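Hydrazine synthase subunit gamma (Candidatus Kuenenia stuttgartiensis, PDB 5C2V) serves in the hydrazine synthase complex as the diheme subunit that carries out the first half-reaction, the three-electron reduction of nitric oxide to hydroxylamine. Local coordinates at residues R104-F108 against T109-D113; F201-A204 against Q205-V209; Y265-G268 against T269-H272; I283-T286 against V287-K290. One frame throughout, in Å; residues are numbered along the deposited sequence.

Contact 1: residues R104-F108 against T109-D113. With HEC (heme c), chain V.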
loop_
_atom_site.group_PDB
_atom_site.type_symbol
_atom_site.label_atom_id
_atom_site.label_comp_id
_atom_site.label_asym_id
_atom_site.label_seq_id
_atom_site.Cartn_x
_atom_site.Cartn_y
_atom_site.Cartn_z
ATOM N N ARG C 104 -44.441 29.422 20.379
ATOM C CA ARG C 104 -44.349 28.243 19.517
ATOM C C ARG C 104 -45.702 27.844 18.930
ATOM O O ARG C 104 -46.513 28.700 18.582
ATOM C CB ARG C 104 -43.753 27.054 20.280
ATOM C CG ARG C 104 -42.312 27.233 20.732
ATOM C CD ARG C 104 -41.439 26.148 20.128
ATOM N NE ARG C 104 -40.333 25.757 20.994
ATOM C CZ ARG C 104 -39.629 24.639 20.837
ATOM N NH1 ARG C 104 -39.924 23.804 19.849
ATOM N NH2 ARG C 104 -38.637 24.352 21.668
ATOM N N HIS C 105 -45.947 26.540 18.847
ATOM C CA HIS C 105 -47.142 26.019 18.188
ATOM C C HIS C 105 -47.998 25.211 19.153
ATOM O O HIS C 105 -49.146 25.563 19.421
ATOM C CB HIS C 105 -46.763 25.155 16.981
ATOM C CG HIS C 105 -46.549 25.934 15.719
ATOM N ND1 HIS C 105 -45.296 26.290 15.267
ATOM C CD2 HIS C 105 -47.427 26.419 14.812
ATOM C CE1 HIS C 105 -45.414 26.962 14.134
ATOM N NE2 HIS C 105 -46.697 27.054 13.838
ATOM N N GLU C 106 -47.434 24.114 19.649
ATOM C CA GLU C 106 -48.108 23.271 20.629
ATOM C C GLU C 106 -48.507 24.090 21.851
ATOM O O GLU C 106 -47.728 24.905 22.344
ATOM C CB GLU C 106 -47.208 22.105 21.038
ATOM C CG GLU C 106 -46.705 21.282 19.862
ATOM C CD GLU C 106 -45.898 20.075 20.294
ATOM O OE1 GLU C 106 -45.642 19.931 21.507
ATOM O OE2 GLU C 106 -45.521 19.268 19.419
ATOM N N GLY C 107 -49.727 23.874 22.330
ATOM C CA GLY C 107 -50.270 24.670 23.414
ATOM C C GLY C 107 -50.105 24.052 24.787
ATOM O O GLY C 107 -49.192 23.259 25.019
ATOM N N PHE C 108 -50.999 24.420 25.700
ATOM C CA PHE C 108 -50.926 23.970 27.086
ATOM C C PHE C 108 -51.163 22.471 27.228
ATOM O O PHE C 108 -50.621 21.838 28.134
ATOM C CB PHE C 108 -51.937 24.731 27.946
ATOM C CG PHE C 108 -51.620 26.190 28.106
ATOM C CD1 PHE C 108 -50.746 26.617 29.092
ATOM C CD2 PHE C 108 -52.197 27.134 27.273
ATOM C CE1 PHE C 108 -50.451 27.958 29.243
ATOM C CE2 PHE C 108 -51.906 28.477 27.419
ATOM C CZ PHE C 108 -51.032 28.889 28.406
ATOM N N THR C 109 -51.975 21.911 26.338
ATOM C CA THR C 109 -52.291 20.489 26.397
ATOM C C THR C 109 -51.033 19.652 26.188
ATOM O O THR C 109 -50.335 19.799 25.184
ATOM C CB THR C 109 -53.348 20.099 25.346
ATOM O OG1 THR C 109 -54.488 20.960 25.467
ATOM C CG2 THR C 109 -53.786 18.655 25.538
ATOM N N GLY C 110 -50.751 18.772 27.144
ATOM C CA GLY C 110 -49.578 17.920 27.081
ATOM C C GLY C 110 -48.272 18.630 27.392
ATOM O O GLY C 110 -47.198 18.049 27.239
ATOM N N HIS C 111 -48.356 19.882 27.834
ATOM C CA HIS C 111 -47.154 20.668 28.111
ATOM C C HIS C 111 -47.184 21.389 29.458
ATOM O O HIS C 111 -47.405 22.599 29.511
ATOM C CB HIS C 111 -46.927 21.693 26.999
ATOM C CG HIS C 111 -46.299 21.121 25.767
ATOM N ND1 HIS C 111 -44.947 20.859 25.675
ATOM C CD2 HIS C 111 -46.831 20.771 24.574
ATOM C CE1 HIS C 111 -44.678 20.366 24.480
ATOM N NE2 HIS C 111 -45.803 20.302 23.791
ATOM N N PRO C 112 -46.955 20.647 30.553
ATOM C CA PRO C 112 -46.804 21.259 31.878
ATOM C C PRO C 112 -45.497 22.040 31.996
ATOM O O PRO C 112 -45.348 22.871 32.893
ATOM C CB PRO C 112 -46.812 20.055 32.823
ATOM C CG PRO C 112 -46.321 18.924 31.990
ATOM C CD PRO C 112 -46.847 19.179 30.607
ATOM N N ASP C 113 -44.562 21.765 31.093
ATOM C CA ASP C 113 -43.246 22.393 31.108
ATOM C C ASP C 113 -43.294 23.871 30.728
ATOM O O ASP C 113 -42.530 24.679 31.259
ATOM C CB ASP C 113 -42.301 21.648 30.163
ATOM C CG ASP C 113 -42.842 21.561 28.746
ATOM O OD1 ASP C 113 -43.656 20.653 28.475
ATOM O OD2 ASP C 113 -42.454 22.399 27.905
HETATM FE FE HEC V . -37.026 30.042 15.472
HETATM C CHA HEC V . -40.262 29.331 16.383
HETATM C CHB HEC V . -37.196 32.981 17.192
HETATM C CHC HEC V . -33.701 30.645 14.773
HETATM C CHD HEC V . -37.038 27.536 13.136
HETATM N NA HEC V . -38.464 30.968 16.619
HETATM C C1A HEC V . -39.763 30.543 16.808
HETATM C C2A HEC V . -40.486 31.593 17.509
HETATM C C3A HEC V . -39.626 32.599 17.733
HETATM C C4A HEC V . -38.344 32.223 17.175
HETATM C CMA HEC V . -39.904 33.940 18.450
HETATM C CAA HEC V . -41.976 31.525 17.930
HETATM C CBA HEC V . -42.809 32.608 17.245
HETATM C CGA HEC V . -44.240 32.537 17.711
HETATM O O1A HEC V . -44.584 31.589 18.463
HETATM O O2A HEC V . -45.039 33.430 17.327
HETATM N NB HEC V . -35.713 31.606 15.800
HETATM C C1B HEC V . -35.954 32.579 16.750
HETATM C C2B HEC V . -34.677 33.093 17.202
HETATM C C3B HEC V . -33.710 32.455 16.530
HETATM C C4B HEC V . -34.343 31.504 15.637
HETATM C CMB HEC V . -34.498 34.203 18.260
HETATM C CAB HEC V . -32.183 32.660 16.666
HETATM C CBB HEC V . -31.674 32.130 18.024
HETATM N NC HEC V . -35.628 29.252 14.175
HETATM C C1C HEC V . -34.302 29.621 14.073
HETATM C C2C HEC V . -33.632 28.664 13.217
HETATM C C3C HEC V . -34.576 27.895 12.660
HETATM C C4C HEC V . -35.837 28.189 13.319
HETATM C CMC HEC V . -32.181 28.830 12.708
HETATM C CAC HEC V . -34.353 26.777 11.614
HETATM C CBC HEC V . -33.561 25.608 12.241
HETATM N ND HEC V . -38.461 28.689 14.805
HETATM C C1D HEC V . -38.160 27.641 13.935
HETATM C C2D HEC V . -39.223 26.664 14.005
HETATM C C3D HEC V . -40.231 27.225 15.017
HETATM C C4D HEC V . -39.675 28.484 15.463
HETATM C CMD HEC V . -39.323 25.337 13.223
HETATM C CAD HEC V . -41.553 26.578 15.474
HETATM C CBD HEC V . -41.240 25.552 16.559
HETATM C CGD HEC V . -42.517 24.918 17.040
HETATM O O1D HEC V . -42.455 24.045 17.945
HETATM O O2D HEC V . -43.598 25.286 16.516
HETATM O O HOH W 1 -36.657 28.713 17.053
#
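The backbone N of His111 donates to Phe108 O over 3.0 Å and closes a type II beta turn, with Gly110 supplying the positive phi this turn calls for. The turn sets the His111 imidazole across the Glu106 side chain at about a right angle, their flat groups 49° apart. Its NE2 is directed at Glu106 OE1 in a His-carboxylate hydrogen bond, modelled too short for its length to be trusted, while ND1 reaches the syn side of Asp113 OD1 at 3.1 Å. A carboxylate at each ring nitrogen would fix the imidazole's rotation, if the Glu106 bond is real. Glu106 OE2 also salt-bridges Lys89, and Thr109 OG1 bonds Glu255. Upstream, Arg104 NH1 meets heme O1D at 3.2 Å, nearly straight (168°), with NH2 in a salt bridge to Asp82; His105 ND1 turns to heme O2D, again doubtfully close. A type II turn and a His-carboxylate pair thus follow directly on the residues that bind a propionate of heme 1, which appears to be the active-site heme.

Contact 2: residues F201-A204 against Q205-V209. With BET (trimethyl glycine), chain X; HEC (heme c), chain B.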
loop_
_atom_site.group_PDB
_atom_site.type_symbol
_atom_site.label_atom_id
_atom_site.label_comp_id
_atom_site.label_asym_id
_atom_site.label_seq_id
_atom_site.Cartn_x
_atom_site.Cartn_y
_atom_site.Cartn_z
ATOM N N PHE C 201 -56.964 38.636 15.597
ATOM C CA PHE C 201 -57.623 37.472 14.991
ATOM C C PHE C 201 -57.213 36.126 15.601
ATOM O O PHE C 201 -57.090 35.128 14.891
ATOM C CB PHE C 201 -57.371 37.452 13.483
ATOM C CG PHE C 201 -58.129 38.509 12.732
ATOM C CD1 PHE C 201 -59.411 38.262 12.269
ATOM C CD2 PHE C 201 -57.563 39.750 12.494
ATOM C CE1 PHE C 201 -60.115 39.232 11.581
ATOM C CE2 PHE C 201 -58.262 40.724 11.805
ATOM C CZ PHE C 201 -59.539 40.465 11.349
ATOM N N SER C 202 -57.013 36.105 16.916
ATOM C CA SER C 202 -56.706 34.868 17.628
ATOM C C SER C 202 -57.181 34.952 19.077
ATOM O O SER C 202 -57.132 36.018 19.691
ATOM C CB SER C 202 -55.202 34.579 17.579
ATOM O OG SER C 202 -54.873 33.441 18.356
ATOM N N ASP C 203 -57.624 33.826 19.627
ATOM C CA ASP C 203 -58.089 33.795 21.011
ATOM C C ASP C 203 -56.940 33.519 21.974
ATOM O O ASP C 203 -57.119 33.556 23.193
ATOM C CB ASP C 203 -59.196 32.749 21.195
ATOM C CG ASP C 203 -58.787 31.360 20.722
ATOM O OD1 ASP C 203 -57.579 31.108 20.531
ATOM O OD2 ASP C 203 -59.685 30.509 20.551
ATOM N N ALA C 204 -55.766 33.241 21.410
ATOM C CA ALA C 204 -54.569 32.903 22.179
ATOM C C ALA C 204 -54.808 31.702 23.092
ATOM O O ALA C 204 -54.268 31.634 24.196
ATOM C CB ALA C 204 -54.096 34.105 22.992
ATOM N N GLN C 205 -55.619 30.759 22.622
ATOM C CA GLN C 205 -55.926 29.559 23.393
ATOM C C GLN C 205 -55.473 28.298 22.666
ATOM O O GLN C 205 -54.940 28.364 21.558
ATOM C CB GLN C 205 -57.424 29.479 23.690
ATOM C CG GLN C 205 -57.967 30.651 24.491
ATOM C CD GLN C 205 -59.449 30.514 24.785
ATOM O OE1 GLN C 205 -60.011 29.421 24.708
ATOM N NE2 GLN C 205 -60.090 31.628 25.122
ATOM N N THR C 206 -55.695 27.150 23.298
ATOM C CA THR C 206 -55.310 25.866 22.727
ATOM C C THR C 206 -56.544 25.077 22.297
ATOM O O THR C 206 -57.402 24.758 23.120
ATOM C CB THR C 206 -54.488 25.031 23.726
ATOM O OG1 THR C 206 -53.328 25.770 24.131
ATOM C CG2 THR C 206 -54.052 23.723 23.094
ATOM N N HIS C 207 -56.629 24.764 21.007
ATOM C CA HIS C 207 -57.804 24.091 20.459
ATOM C C HIS C 207 -57.461 22.807 19.711
ATOM O O HIS C 207 -56.334 22.626 19.248
ATOM C CB HIS C 207 -58.559 25.032 19.516
ATOM C CG HIS C 207 -59.199 26.196 20.205
ATOM N ND1 HIS C 207 -60.341 26.075 20.965
ATOM C CD2 HIS C 207 -58.858 27.506 20.243
ATOM C CE1 HIS C 207 -60.676 27.259 21.445
ATOM N NE2 HIS C 207 -59.792 28.145 21.022
ATOM N N ASP C 208 -58.444 21.918 19.594
ATOM C CA ASP C 208 -58.309 20.750 18.736
ATOM C C ASP C 208 -59.094 21.007 17.454
ATOM O O ASP C 208 -60.324 20.944 17.440
ATOM C CB ASP C 208 -58.819 19.493 19.453
ATOM C CG ASP C 208 -58.524 18.209 18.690
ATOM O OD1 ASP C 208 -58.405 18.243 17.447
ATOM O OD2 ASP C 208 -58.416 17.151 19.345
ATOM N N VAL C 209 -58.369 21.294 16.379
ATOM C CA VAL C 209 -58.970 21.550 15.076
ATOM C C VAL C 209 -58.897 20.339 14.150
ATOM O O VAL C 209 -59.267 20.425 12.980
ATOM C CB VAL C 209 -58.316 22.758 14.391
ATOM C CG1 VAL C 209 -58.878 24.046 14.964
ATOM C CG2 VAL C 209 -56.811 22.707 14.564
HETATM N N BET X . -63.981 21.834 20.710
HETATM C CA BET X . -62.597 21.997 20.083
HETATM C C BET X . -61.585 22.712 21.135
HETATM O O BET X . -61.751 23.947 21.268
HETATM O OXT BET X . -60.762 21.920 21.662
HETATM C C1 BET X . -63.869 21.458 22.179
HETATM C C2 BET X . -64.757 20.725 20.000
HETATM C C3 BET X . -64.755 23.141 20.653
HETATM FE FE HEC B . -58.322 28.741 12.428
HETATM C CHA HEC B . -54.973 28.034 12.137
HETATM C CHB HEC B . -58.246 30.371 9.421
HETATM C CHC HEC B . -61.769 28.801 12.368
HETATM C CHD HEC B . -58.397 27.455 15.587
HETATM N NA HEC B . -56.879 29.111 11.022
HETATM C C1A HEC B . -55.543 28.776 11.125
HETATM C C2A HEC B . -54.856 29.338 9.978
HETATM C C3A HEC B . -55.755 29.982 9.229
HETATM C C4A HEC B . -57.050 29.853 9.868
HETATM C CMA HEC B . -55.466 30.735 7.912
HETATM C CAA HEC B . -53.345 29.219 9.678
HETATM C CBA HEC B . -52.555 30.023 10.707
HETATM C CGA HEC B . -51.085 29.727 10.567
HETATM O O1A HEC B . -50.262 30.492 11.130
HETATM O O2A HEC B . -50.736 28.728 9.887
HETATM N NB HEC B . -59.752 29.524 11.166
HETATM C C1B HEC B . -59.490 30.022 9.902
HETATM C C2B HEC B . -60.744 30.099 9.182
HETATM C C3B HEC B . -61.718 29.671 9.999
HETATM C C4B HEC B . -61.111 29.296 11.262
HETATM C CMB HEC B . -60.900 30.609 7.732
HETATM C CAB HEC B . -63.228 29.569 9.677
HETATM C CBB HEC B . -63.485 28.432 8.663
HETATM N NC HEC B . -59.811 28.225 13.735
HETATM C C1C HEC B . -61.172 28.325 13.518
HETATM C C2C HEC B . -61.847 27.735 14.657
HETATM C C3C HEC B . -60.923 27.474 15.590
HETATM C C4C HEC B . -59.619 27.702 14.998
HETATM C CMC HEC B . -63.374 27.784 14.888
HETATM C CAC HEC B . -61.173 26.898 17.004
HETATM C CBC HEC B . -61.710 25.452 16.917
HETATM N ND HEC B . -56.878 27.932 13.706
HETATM C C1D HEC B . -57.200 27.322 14.916
HETATM C C2D HEC B . -56.074 26.524 15.351
HETATM C C3D HEC B . -55.002 26.713 14.268
HETATM C C4D HEC B . -55.593 27.597 13.289
HETATM C CMD HEC B . -55.975 25.673 16.636
HETATM C CAD HEC B . -53.592 26.084 14.214
HETATM C CBD HEC B . -53.721 24.576 14.034
HETATM C CGD HEC B . -52.382 23.991 13.673
HETATM O O1D HEC B . -52.312 22.758 13.429
HETATM O O2D HEC B . -51.386 24.758 13.628
#
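Asp203 splits its carboxylate between two partners in the segment 205-209. Its CG is tucked between the backbone N and the carbonyl carbon (chi1 54°), which folds the group back over the chain. There OD1 receives the backbone N of Gln205 at 2.9 Å from above the carboxylate plane, an Asx turn. OD2 points to His207 NE2, a His-carboxylate hydrogen bond whose modelled length is doubtfully short.

Gln205 runs out extended beyond CG and lays its amide nearly parallel to the Asp203 carboxylate, stacked, with the two side chains crossing at about a right angle. His207 comes at Asp203 from the opposite direction. Its CG stands beside the backbone N (chi1 -68°), which puts the ring beside the heme, and one face is turned to it, where CAC lies 3.8 Å above the plane, offset toward the rim. The other ring nitrogen, ND1, meets the trimethyl glycine O edge-on at 2.6 Å in an almost straight bond (173°). The backbone N of Asp208 holds OXT of that carboxylate at 3.1 Å, and Val209 packs CG1 against heme CHD at 3.5 Å.

Just before, Ser202 OG takes the N of Ala204 in an ST turn. Ser202 OG and Asp203 OD1 also bond Thr258, next to strand 256-257, the antiparallel partner of strand 206-207. His207 and Val209 line the heme 2 pocket of the cytochrome c domain, with the Asx and ST turns leading into them.

Contact 3: residues Y265-G268 against T269-H272. With CA (calcium ion), chain S; HEC (heme c), chain B.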
loop_
_atom_site.group_PDB
_atom_site.type_symbol
_atom_site.label_atom_id
_atom_site.label_comp_id
_atom_site.label_asym_id
_atom_site.label_seq_id
_atom_site.Cartn_x
_atom_site.Cartn_y
_atom_site.Cartn_z
ATOM N N TYR C 265 -51.122 36.226 4.553
ATOM C CA TYR C 265 -50.767 36.170 3.142
ATOM C C TYR C 265 -49.288 35.834 2.983
ATOM O O TYR C 265 -48.882 35.230 1.990
ATOM C CB TYR C 265 -51.081 37.502 2.456
ATOM C CG TYR C 265 -50.082 38.594 2.768
ATOM C CD1 TYR C 265 -50.131 39.284 3.973
ATOM C CD2 TYR C 265 -49.084 38.929 1.861
ATOM C CE1 TYR C 265 -49.214 40.279 4.264
ATOM C CE2 TYR C 265 -48.164 39.922 2.145
ATOM C CZ TYR C 265 -48.234 40.594 3.346
ATOM O OH TYR C 265 -47.321 41.582 3.630
ATOM N N ALA C 266 -48.489 36.237 3.969
ATOM C CA ALA C 266 -47.037 36.112 3.886
ATOM C C ALA C 266 -46.470 34.870 4.580
ATOM O O ALA C 266 -45.267 34.625 4.507
ATOM C CB ALA C 266 -46.381 37.363 4.452
ATOM N N SER C 267 -47.317 34.080 5.235
ATOM C CA SER C 267 -46.833 32.829 5.811
ATOM C C SER C 267 -46.822 31.780 4.722
ATOM O O SER C 267 -47.865 31.411 4.194
ATOM C CB SER C 267 -47.707 32.354 6.982
ATOM O OG SER C 267 -47.577 30.946 7.195
ATOM N N GLY C 268 -45.637 31.303 4.375
ATOM C CA GLY C 268 -45.558 30.192 3.457
ATOM C C GLY C 268 -46.087 28.973 4.177
ATOM O O GLY C 268 -45.591 28.646 5.254
ATOM N N THR C 269 -47.091 28.311 3.601
ATOM C CA THR C 269 -47.459 26.976 4.060
ATOM C C THR C 269 -47.941 26.900 5.534
ATOM O O THR C 269 -47.138 26.827 6.476
ATOM C CB THR C 269 -46.304 26.008 3.818
ATOM O OG1 THR C 269 -45.995 25.995 2.418
ATOM C CG2 THR C 269 -46.727 24.645 4.199
ATOM N N TYR C 270 -49.250 27.087 5.704
ATOM C CA TYR C 270 -49.945 27.168 7.000
ATOM C C TYR C 270 -50.134 25.884 7.836
ATOM O O TYR C 270 -49.658 24.807 7.492
ATOM C CB TYR C 270 -51.321 27.786 6.751
ATOM C CG TYR C 270 -51.239 28.864 5.710
ATOM C CD1 TYR C 270 -50.761 30.120 6.038
ATOM C CD2 TYR C 270 -51.586 28.616 4.388
ATOM C CE1 TYR C 270 -50.657 31.105 5.097
ATOM C CE2 TYR C 270 -51.479 29.600 3.429
ATOM C CZ TYR C 270 -51.011 30.845 3.791
ATOM O OH TYR C 270 -50.903 31.841 2.849
ATOM N N PHE C 271 -50.900 26.062 8.914
ATOM C CA PHE C 271 -50.969 25.245 10.139
ATOM C C PHE C 271 -49.623 25.061 10.855
ATOM O O PHE C 271 -48.727 25.888 10.703
ATOM C CB PHE C 271 -51.575 23.869 9.834
ATOM C CG PHE C 271 -53.050 23.909 9.541
ATOM C CD1 PHE C 271 -53.867 24.833 10.171
ATOM C CD2 PHE C 271 -53.617 23.023 8.641
ATOM C CE1 PHE C 271 -55.223 24.877 9.905
ATOM C CE2 PHE C 271 -54.975 23.062 8.371
ATOM C CZ PHE C 271 -55.778 23.990 9.005
ATOM N N HIS C 272 -49.474 23.974 11.613
ATOM C CA HIS C 272 -48.270 23.796 12.437
ATOM C C HIS C 272 -47.131 23.056 11.737
ATOM O O HIS C 272 -45.967 23.438 11.853
ATOM C CB HIS C 272 -48.614 23.110 13.769
ATOM C CG HIS C 272 -48.980 21.662 13.651
ATOM N ND1 HIS C 272 -50.139 21.233 13.039
ATOM C CD2 HIS C 272 -48.354 20.551 14.095
ATOM C CE1 HIS C 272 -50.200 19.915 13.099
ATOM N NE2 HIS C 272 -49.131 19.474 13.734
HETATM CA CA CA S . -46.114 28.992 8.094
HETATM FE FE HEC B . -58.322 28.741 12.428
HETATM C CHA HEC B . -54.973 28.034 12.137
HETATM C CHB HEC B . -58.246 30.371 9.421
HETATM C CHC HEC B . -61.769 28.801 12.368
HETATM C CHD HEC B . -58.397 27.455 15.587
HETATM N NA HEC B . -56.879 29.111 11.022
HETATM C C1A HEC B . -55.543 28.776 11.125
HETATM C C2A HEC B . -54.856 29.338 9.978
HETATM C C3A HEC B . -55.755 29.982 9.229
HETATM C C4A HEC B . -57.050 29.853 9.868
HETATM C CMA HEC B . -55.466 30.735 7.912
HETATM C CAA HEC B . -53.345 29.219 9.678
HETATM C CBA HEC B . -52.555 30.023 10.707
HETATM C CGA HEC B . -51.085 29.727 10.567
HETATM O O1A HEC B . -50.262 30.492 11.130
HETATM O O2A HEC B . -50.736 28.728 9.887
HETATM N NB HEC B . -59.752 29.524 11.166
HETATM C C1B HEC B . -59.490 30.022 9.902
HETATM C C2B HEC B . -60.744 30.099 9.182
HETATM C C3B HEC B . -61.718 29.671 9.999
HETATM C C4B HEC B . -61.111 29.296 11.262
HETATM C CMB HEC B . -60.900 30.609 7.732
HETATM C CAB HEC B . -63.228 29.569 9.677
HETATM C CBB HEC B . -63.485 28.432 8.663
HETATM N NC HEC B . -59.811 28.225 13.735
HETATM C C1C HEC B . -61.172 28.325 13.518
HETATM C C2C HEC B . -61.847 27.735 14.657
HETATM C C3C HEC B . -60.923 27.474 15.590
HETATM C C4C HEC B . -59.619 27.702 14.998
HETATM C CMC HEC B . -63.374 27.784 14.888
HETATM C CAC HEC B . -61.173 26.898 17.004
HETATM C CBC HEC B . -61.710 25.452 16.917
HETATM N ND HEC B . -56.878 27.932 13.706
HETATM C C1D HEC B . -57.200 27.322 14.916
HETATM C C2D HEC B . -56.074 26.524 15.351
HETATM C C3D HEC B . -55.002 26.713 14.268
HETATM C C4D HEC B . -55.593 27.597 13.289
HETATM C CMD HEC B . -55.975 25.673 16.636
HETATM C CAD HEC B . -53.592 26.084 14.214
HETATM C CBD HEC B . -53.721 24.576 14.034
HETATM C CGD HEC B . -52.382 23.991 13.673
HETATM O O1D HEC B . -52.312 22.758 13.429
HETATM O O2D HEC B . -51.386 24.758 13.628
HETATM O O HOH W 2 -44.428 29.773 6.629
HETATM O O HOH W 3 -45.436 30.629 9.732
#
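Ser267 and Tyr270 meet obliquely: the carbonyl O of Ser267 lies by CE1 of the Tyr270 ring, neither over its face nor at its edge, and Ser267 OG approaches CD1 at 3.5 Å. Ser267 swings OG opposite its backbone N (chi1 157°), which directs the hydroxyl to a calcium ion 2.6 Å from it. The calcium is also bound by Thr269 O at 2.9 Å, by two waters and by Asn90, and Gly268 belongs to the same site. The Tyr270 ring runs back toward the start of the segment 265-268, where its OH bonds the carbonyl of Ile264, while its CB lies 3.3 Å from heme O2A.

Phe271 turns its ring edge in plane to the heme meso carbon CHA and meets the axial His293 edge-to-face. Its N makes a weak bond to O2A at 2.8 Å. His272 places ND1 obliquely 2.7 Å from O1D of the other propionate, again weakly, with NE2 held by Asp251.

Residues of the beta subunit pack on Tyr265, Ala266 and Thr269. The loop itself joins strand 256-257, whose Phe256 stacks on the His272 ring, to helix 301-312, and Phe271 and His272 are hydrogen-bonded to Asn90 at the end of strand 89-90.

Contact 4: residues I283-T286 against V287-K290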
loop_
_atom_site.group_PDB
_atom_site.type_symbol
_atom_site.label_atom_id
_atom_site.label_comp_id
_atom_site.label_asym_id
_atom_site.label_seq_id
_atom_site.Cartn_x
_atom_site.Cartn_y
_atom_site.Cartn_z
ATOM N N ILE C 283 -59.236 25.231 4.722
ATOM C CA ILE C 283 -60.681 25.394 4.661
ATOM C C ILE C 283 -61.339 24.144 4.082
ATOM O O ILE C 283 -62.216 23.542 4.701
ATOM C CB ILE C 283 -61.064 26.634 3.836
ATOM C CG1 ILE C 283 -60.480 27.891 4.484
ATOM C CG2 ILE C 283 -62.564 26.758 3.726
ATOM C CD1 ILE C 283 -60.724 29.155 3.701
ATOM N N ASN C 284 -60.898 23.763 2.885
ATOM C CA ASN C 284 -61.531 22.727 2.067
ATOM C C ASN C 284 -61.628 21.335 2.706
ATOM O O ASN C 284 -62.152 20.409 2.084
ATOM C CB ASN C 284 -60.789 22.612 0.732
ATOM C CG ASN C 284 -59.293 22.408 0.906
ATOM O OD1 ASN C 284 -58.828 22.005 1.972
ATOM N ND2 ASN C 284 -58.532 22.690 -0.145
ATOM N N ASN C 285 -61.090 21.188 3.916
ATOM C CA ASN C 285 -61.153 19.935 4.676
ATOM C C ASN C 285 -60.359 18.819 4.015
ATOM O O ASN C 285 -60.822 17.683 3.900
ATOM C CB ASN C 285 -62.605 19.488 4.881
ATOM C CG ASN C 285 -63.390 20.434 5.767
ATOM O OD1 ASN C 285 -62.839 21.053 6.676
ATOM N ND2 ASN C 285 -64.686 20.552 5.503
ATOM N N THR C 286 -59.154 19.164 3.581
ATOM C CA THR C 286 -58.225 18.217 2.987
ATOM C C THR C 286 -57.199 17.779 4.028
ATOM O O THR C 286 -57.085 16.596 4.349
ATOM C CB THR C 286 -57.517 18.815 1.760
ATOM O OG1 THR C 286 -57.001 20.110 2.091
ATOM C CG2 THR C 286 -58.492 18.952 0.600
ATOM N N VAL C 287 -56.447 18.748 4.544
ATOM C CA VAL C 287 -55.370 18.475 5.492
ATOM C C VAL C 287 -55.830 18.450 6.954
ATOM O O VAL C 287 -55.005 18.333 7.860
ATOM C CB VAL C 287 -54.239 19.511 5.348
ATOM C CG1 VAL C 287 -53.592 19.397 3.978
ATOM C CG2 VAL C 287 -54.770 20.915 5.575
ATOM N N ASN C 288 -57.134 18.572 7.187
ATOM C CA ASN C 288 -57.676 18.456 8.542
ATOM C C ASN C 288 -58.973 17.649 8.587
ATOM O O ASN C 288 -59.605 17.417 7.557
ATOM C CB ASN C 288 -57.908 19.843 9.149
ATOM C CG ASN C 288 -58.847 20.696 8.319
ATOM O OD1 ASN C 288 -60.069 20.594 8.438
ATOM N ND2 ASN C 288 -58.280 21.551 7.476
ATOM N N ASP C 289 -59.362 17.224 9.787
ATOM C CA ASP C 289 -60.589 16.448 9.971
ATOM C C ASP C 289 -61.818 17.266 9.588
ATOM O O ASP C 289 -61.799 18.495 9.653
ATOM C CB ASP C 289 -60.709 15.960 11.417
ATOM C CG ASP C 289 -59.818 14.768 11.706
ATOM O OD1 ASP C 289 -59.486 14.027 10.757
ATOM O OD2 ASP C 289 -59.453 14.567 12.884
ATOM N N LYS C 290 -62.882 16.576 9.186
ATOM C CA LYS C 290 -64.056 17.237 8.626
ATOM C C LYS C 290 -64.746 18.160 9.626
ATOM O O LYS C 290 -65.145 17.738 10.713
ATOM C CB LYS C 290 -65.050 16.195 8.114
ATOM C CG LYS C 290 -66.045 16.734 7.103
ATOM C CD LYS C 290 -66.906 15.618 6.536
ATOM C CE LYS C 290 -67.708 16.097 5.340
ATOM N NZ LYS C 290 -66.821 16.560 4.237
#
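The chain doubles back between Asn285 and Asn288, bringing their CA atoms to 5.4 Å, and Asn285 takes a left-handed backbone conformation at the start of the bend. Within this bend the two asparagine amides lie close, their planes 85° apart, so that one stands almost perpendicular to the other. Asn285 also reaches past the bend to Lys290, its CG lying 4.3 Å from the lysine CA, and the long lysine chain stays extended until a bend at its last torsion.

Thr286, inside the bend, holds OG1 between its backbone N and carbonyl carbon (chi1 49°). From there the hydroxyl donates to Asn284 OD1 at 2.6 Å, arriving from above the amide plane. The N of Thr286 adds a weak bond of 3.3 Å to the same Asn284 OD1, which therefore collects two donors from one residue. OG1 also borders Val287, coming within 4.0 Å of its CG1.

Val287 directs its side chain to Phe271, and its carbonyl takes a hydrogen bond from Arg213. Before the bend, Ile283 packs into helix 301-312. The Asn284-Thr286 pairing is an Asx turn, weakly closed, and the bend it opens lies in the loop leading to His293, the axial ligand of heme 2.

How the contacts relate
The four contacts follow one another along the chain. Contacts 2 and 3 bind parts of heme 2, their nearest atoms about 5 Å apart. Contact 4 backs the same pocket: Phe271 CE2 of contact 3 touches Val287 CG2 at 3.5 Å, and Val209 O of contact 2 lies 4.1 Å from Asn288 CB. Contact 1 serves heme 1 instead, yet touches both contact 2 and contact 3. Phe108 N probably bonds Thr206 OG1 (3.1 Å), and His105 CD2 packs on His272 CA at 3.6 Å, so that two histidines, each beside a propionate of a different heme, lie in contact. Contacts 1 and 4 stay about 13 Å apart at their nearest atoms.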